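Local coordinates for DUF6836 domain-containing protein (Clostridium leptum, PDB 4PW1) that is of unknown function but adopts an unusual fold in which an antiparallel beta sheet is surrounded by alpha-helices, at residues N16-L28 / F213-M225. Numbering follows the deposited sequence.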
loop_
_atom_site.group_PDB
_atom_site.type_symbol
_atom_site.label_atom_id
_atom_site.label_comp_id
_atom_site.label_asym_id
_atom_site.label_seq_id
_atom_site.Cartn_x
_atom_site.Cartn_y
_atom_site.Cartn_z
ATOM N N ASN B 16 -4.649 4.557 18.640
ATOM C CA ASN B 16 -5.681 4.373 17.606
ATOM C C ASN B 16 -5.218 4.683 16.161
ATOM O O ASN B 16 -5.623 3.961 15.267
ATOM C CB ASN B 16 -6.953 5.150 17.948
ATOM C CG ASN B 16 -6.673 6.553 18.402
ATOM O OD1 ASN B 16 -5.743 7.189 17.929
ATOM N ND2 ASN B 16 -7.476 7.044 19.333
ATOM N N LEU B 17 -4.383 5.709 15.924
ATOM C CA LEU B 17 -3.910 5.971 14.568
ATOM C C LEU B 17 -2.984 4.860 14.080
ATOM O O LEU B 17 -1.954 4.594 14.681
ATOM C CB LEU B 17 -3.191 7.313 14.444
ATOM C CG LEU B 17 -2.725 7.680 13.033
ATOM C CD1 LEU B 17 -3.844 7.756 12.018
ATOM C CD2 LEU B 17 -1.977 9.001 13.094
ATOM N N LEU B 18 -3.341 4.222 12.977
ATOM C CA LEU B 18 -2.543 3.136 12.443
ATOM C C LEU B 18 -1.327 3.633 11.659
ATOM O O LEU B 18 -1.462 4.384 10.689
ATOM C CB LEU B 18 -3.428 2.251 11.559
ATOM C CG LEU B 18 -2.688 1.059 10.959
ATOM C CD1 LEU B 18 -2.412 0.021 12.052
ATOM C CD2 LEU B 18 -3.500 0.469 9.823
ATOM N N TYR B 19 -0.133 3.164 12.004
ATOM C CA TYR B 19 1.049 3.482 11.176
ATOM C C TYR B 19 1.406 2.312 10.280
ATOM O O TYR B 19 1.441 1.189 10.769
ATOM C CB TYR B 19 2.263 3.755 12.078
ATOM C CG TYR B 19 2.156 5.059 12.846
ATOM C CD1 TYR B 19 1.296 5.177 13.939
ATOM C CD2 TYR B 19 2.904 6.177 12.465
ATOM C CE1 TYR B 19 1.197 6.375 14.645
ATOM C CE2 TYR B 19 2.816 7.381 13.162
ATOM C CZ TYR B 19 1.960 7.472 14.236
ATOM O OH TYR B 19 1.895 8.638 14.931
ATOM N N LEU B 20 1.747 2.532 9.017
ATOM C CA LEU B 20 2.329 1.443 8.210
ATOM C C LEU B 20 3.829 1.198 8.516
ATOM O O LEU B 20 4.499 2.103 8.866
ATOM C CB LEU B 20 2.130 1.708 6.726
ATOM C CG LEU B 20 0.697 1.781 6.286
ATOM C CD1 LEU B 20 0.657 1.825 4.762
ATOM C CD2 LEU B 20 -0.126 0.626 6.779
ATOM N N ASN B 21 4.328 -0.040 8.440
ATOM C CA ASN B 21 5.737 -0.343 8.828
ATOM C C ASN B 21 6.658 -0.321 7.611
ATOM O O ASN B 21 6.158 0.014 6.481
ATOM C CB ASN B 21 5.846 -1.634 9.681
ATOM C CG ASN B 21 5.434 -2.927 8.944
ATOM O OD1 ASN B 21 5.579 -3.048 7.731
ATOM N ND2 ASN B 21 4.964 -3.927 9.716
ATOM N N SER B 22 7.970 -0.621 7.796
ATOM C CA SER B 22 8.946 -0.447 6.634
ATOM C C SER B 22 8.652 -1.400 5.466
ATOM O O SER B 22 8.979 -1.125 4.320
ATOM C CB SER B 22 10.450 -0.706 6.981
ATOM O OG SER B 22 10.764 -0.562 8.339
ATOM N N GLY B 23 8.075 -2.559 5.787
ATOM C CA GLY B 23 7.824 -3.597 4.788
ATOM C C GLY B 23 6.574 -3.412 3.965
ATOM O O GLY B 23 6.155 -4.347 3.279
ATOM N N GLU B 24 6.016 -2.196 4.010
ATOM C CA GLU B 24 4.787 -1.895 3.364
ATOM C C GLU B 24 5.019 -0.670 2.453
ATOM O O GLU B 24 5.403 0.397 2.906
ATOM C CB GLU B 24 3.666 -1.665 4.426
ATOM C CG GLU B 24 3.189 -2.948 5.171
ATOM C CD GLU B 24 2.212 -2.709 6.364
ATOM O OE1 GLU B 24 2.457 -1.778 7.171
ATOM O OE2 GLU B 24 1.201 -3.460 6.535
ATOM N N GLU B 25 4.792 -0.864 1.165
ATOM C CA GLU B 25 4.699 0.205 0.206
ATOM C C GLU B 25 3.203 0.416 -0.118
ATOM O O GLU B 25 2.484 -0.519 -0.512
ATOM C CB GLU B 25 5.481 -0.125 -1.062
ATOM C CG GLU B 25 5.318 0.909 -2.183
ATOM C CD GLU B 25 5.964 0.488 -3.501
ATOM O OE1 GLU B 25 5.495 -0.455 -4.196
ATOM O OE2 GLU B 25 6.974 1.099 -3.843
ATOM N N LEU B 26 2.753 1.642 0.063
ATOM C CA LEU B 26 1.416 2.032 -0.266
ATOM C C LEU B 26 1.462 2.909 -1.507
ATOM O O LEU B 26 2.039 3.974 -1.463
ATOM C CB LEU B 26 0.804 2.796 0.911
ATOM C CG LEU B 26 -0.637 3.285 0.774
ATOM C CD1 LEU B 26 -1.583 2.110 0.585
ATOM C CD2 LEU B 26 -1.033 4.057 2.025
ATOM N N ASN B 27 0.877 2.448 -2.605
ATOM C CA ASN B 27 0.773 3.242 -3.802
ATOM C C ASN B 27 -0.663 3.713 -3.967
ATOM O O ASN B 27 -1.578 2.896 -4.012
ATOM C CB ASN B 27 1.091 2.424 -5.045
ATOM C CG ASN B 27 2.536 1.994 -5.115
ATOM O OD1 ASN B 27 3.436 2.718 -4.741
ATOM N ND2 ASN B 27 2.754 0.785 -5.559
ATOM N N LEU B 28 -0.846 5.006 -4.098
ATOM C CA LEU B 28 -2.175 5.553 -4.406
ATOM C C LEU B 28 -2.420 5.607 -5.904
ATOM O O LEU B 28 -1.471 5.774 -6.689
ATOM C CB LEU B 28 -2.290 6.948 -3.804
ATOM C CG LEU B 28 -2.042 7.024 -2.298
ATOM C CD1 LEU B 28 -2.248 8.463 -1.837
ATOM C CD2 LEU B 28 -2.943 6.063 -1.547
ATOM N N PHE B 213 -15.047 8.894 7.340
ATOM C CA PHE B 213 -13.663 9.363 7.326
ATOM C C PHE B 213 -12.798 8.313 8.065
ATOM O O PHE B 213 -12.979 8.101 9.248
ATOM C CB PHE B 213 -13.644 10.690 8.041
ATOM C CG PHE B 213 -12.292 11.213 8.397
ATOM C CD1 PHE B 213 -11.169 10.918 7.665
ATOM C CD2 PHE B 213 -12.168 12.052 9.483
ATOM C CE1 PHE B 213 -9.931 11.417 8.035
ATOM C CE2 PHE B 213 -10.936 12.560 9.858
ATOM C CZ PHE B 213 -9.814 12.251 9.124
ATOM N N THR B 214 -11.884 7.670 7.370
ATOM C CA THR B 214 -10.930 6.800 8.051
ATOM C C THR B 214 -9.523 7.290 7.726
ATOM O O THR B 214 -9.345 8.177 6.865
ATOM C CB THR B 214 -11.093 5.336 7.653
ATOM O OG1 THR B 214 -10.900 5.218 6.259
ATOM C CG2 THR B 214 -12.439 4.813 8.034
ATOM N N SER B 215 -8.530 6.790 8.453
ATOM C CA SER B 215 -7.190 7.306 8.251
ATOM C C SER B 215 -6.083 6.337 8.629
ATOM O O SER B 215 -6.288 5.409 9.374
ATOM C CB SER B 215 -7.022 8.591 9.051
ATOM O OG SER B 215 -7.193 8.316 10.409
ATOM N N LEU B 216 -4.904 6.592 8.093
ATOM C CA LEU B 216 -3.679 5.909 8.539
ATOM C C LEU B 216 -2.524 6.894 8.375
ATOM O O LEU B 216 -2.668 7.943 7.718
ATOM C CB LEU B 216 -3.447 4.633 7.719
ATOM C CG LEU B 216 -3.290 4.770 6.208
ATOM C CD1 LEU B 216 -1.963 5.408 5.797
ATOM C CD2 LEU B 216 -3.434 3.390 5.545
ATOM N N SER B 217 -1.400 6.549 8.981
ATOM C CA SER B 217 -0.207 7.329 8.854
ATOM C C SER B 217 0.785 6.572 8.020
ATOM O O SER B 217 1.065 5.351 8.245
ATOM C CB SER B 217 0.357 7.692 10.220
ATOM O OG SER B 217 1.513 8.503 10.086
ATOM N N TYR B 218 1.355 7.293 7.075
ATOM C CA TYR B 218 2.367 6.746 6.197
ATOM C C TYR B 218 3.308 7.869 5.793
ATOM O O TYR B 218 2.864 8.931 5.365
ATOM C CB TYR B 218 1.679 6.232 4.937
ATOM C CG TYR B 218 2.585 5.582 3.913
ATOM C CD1 TYR B 218 3.241 4.353 4.176
ATOM C CD2 TYR B 218 2.744 6.151 2.651
ATOM C CE1 TYR B 218 4.024 3.718 3.197
ATOM C CE2 TYR B 218 3.540 5.548 1.693
ATOM C CZ TYR B 218 4.165 4.328 1.970
ATOM O OH TYR B 218 4.899 3.710 1.006
ATOM N N ASP B 219 4.605 7.613 5.906
ATOM C CA ASP B 219 5.610 8.506 5.355
ATOM C C ASP B 219 5.484 9.981 5.868
ATOM O O ASP B 219 5.592 10.931 5.100
ATOM C CB ASP B 219 5.509 8.447 3.836
ATOM C CG ASP B 219 6.685 9.080 3.153
ATOM O OD1 ASP B 219 7.788 9.042 3.720
ATOM O OD2 ASP B 219 6.481 9.635 2.062
ATOM N N ASN B 220 5.253 10.116 7.165
ATOM C CA ASN B 220 5.145 11.396 7.858
ATOM C C ASN B 220 3.871 12.194 7.494
ATOM O O ASN B 220 3.753 13.343 7.860
ATOM C CB ASN B 220 6.405 12.281 7.644
ATOM C CG ASN B 220 6.598 13.320 8.761
ATOM O OD1 ASN B 220 6.434 13.008 9.933
ATOM N ND2 ASN B 220 6.909 14.558 8.395
ATOM N N HIS B 221 2.913 11.543 6.845
ATOM C CA HIS B 221 1.624 12.138 6.550
ATOM C C HIS B 221 0.506 11.346 7.102
ATOM O O HIS B 221 0.643 10.149 7.417
ATOM C CB HIS B 221 1.459 12.261 5.037
ATOM C CG HIS B 221 2.407 13.221 4.442
ATOM N ND1 HIS B 221 3.644 12.845 3.974
ATOM C CD2 HIS B 221 2.345 14.563 4.307
ATOM C CE1 HIS B 221 4.287 13.911 3.544
ATOM N NE2 HIS B 221 3.520 14.965 3.737
ATOM N N ILE B 222 -0.636 12.008 7.239
ATOM C CA ILE B 222 -1.888 11.306 7.470
ATOM C C ILE B 222 -2.636 11.195 6.153
ATOM O O ILE B 222 -2.833 12.212 5.425
ATOM C CB ILE B 222 -2.744 11.995 8.519
ATOM C CG1 ILE B 222 -1.994 12.006 9.845
ATOM C CG2 ILE B 222 -4.129 11.317 8.675
ATOM C CD1 ILE B 222 -2.701 12.813 10.927
ATOM N N TYR B 223 -3.066 9.973 5.851
ATOM C CA TYR B 223 -3.906 9.698 4.662
ATOM C C TYR B 223 -5.356 9.620 5.110
ATOM O O TYR B 223 -5.746 8.726 5.840
ATOM C CB TYR B 223 -3.484 8.391 3.987
ATOM C CG TYR B 223 -2.223 8.490 3.155
ATOM C CD1 TYR B 223 -1.262 9.423 3.404
ATOM C CD2 TYR B 223 -1.963 7.573 2.150
ATOM C CE1 TYR B 223 -0.103 9.499 2.647
ATOM C CE2 TYR B 223 -0.810 7.640 1.398
ATOM C CZ TYR B 223 0.098 8.629 1.640
ATOM O OH TYR B 223 1.246 8.673 0.934
ATOM N N ALA B 224 -6.142 10.602 4.702
ATOM C CA ALA B 224 -7.552 10.669 5.029
ATOM C C ALA B 224 -8.319 10.032 3.896
ATOM O O ALA B 224 -8.223 10.473 2.755
ATOM C CB ALA B 224 -7.963 12.109 5.174
HETATM N N MSE B 225 -9.089 9.010 4.204
HETATM C CA MSE B 225 -9.614 8.130 3.180
HETATM C C MSE B 225 -11.105 8.208 3.162
HETATM O O MSE B 225 -11.792 8.198 4.211
HETATM C CB MSE B 225 -9.157 6.683 3.452
HETATM C CG MSE B 225 -7.632 6.597 3.335
HETATM SE SE MSE B 225 -7.006 5.050 4.436
HETATM C CE MSE B 225 -8.493 3.849 4.221
HETATM O O HOH W 1 -5.880 4.434 11.824
HETATM O O HOH W 2 1.881 6.686 -1.064
HETATM O O HOH W 3 4.953 5.005 -1.615
#
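Leu17 reaches the 214-218 strand with both methyl branches: CD1 lies 3.8 Å from Ser215 OG, while CD2 rests against Ser217 CB. A water accepts from Leu18 N and donates to Ser215 O. Ser217 N donates a hydrogen bond to Leu18 O at 2.8 Å and Ser217 O accepts from Leu20 N at 3.0 Å, both nearly straight, gripping the backbone either side of Tyr19. Ser217 CB makes a CH-pi contact with one face of the Tyr19 ring, 4.0 Å from the ring centroid and offset toward the rim; Met125 of helix 122-141 touches both side chains. Leu20 CD1 approaches Tyr218 CD1 obliquely at 3.7 Å. The chain then reverses through a type I turn, Asn21 to Glu24, in which Glu24 OE1 accepts a hydrogen bond from Asn21 N. Tyr218, its ring swung away from its own amide nitrogen (chi1 -178°), reaches across to the start of strand 24-28: Leu26 CB sits over its ring face, Glu24 O meets the ring edge, and its hydroxyl accepts from Leu26 N at 3.1 Å. Leu26 CD2 and Leu28 CD1 converge on the Tyr223 ring, Leu28 CD1 lying 3.6 Å from Tyr223 CE2. The same strand pairs antiparallel with a strand of the second subunit. The N-terminal segment adds a single parallel beta bridge to strand 214-218, this chain's edge strand and first arm of a type I' hairpin (Tyr218-His221).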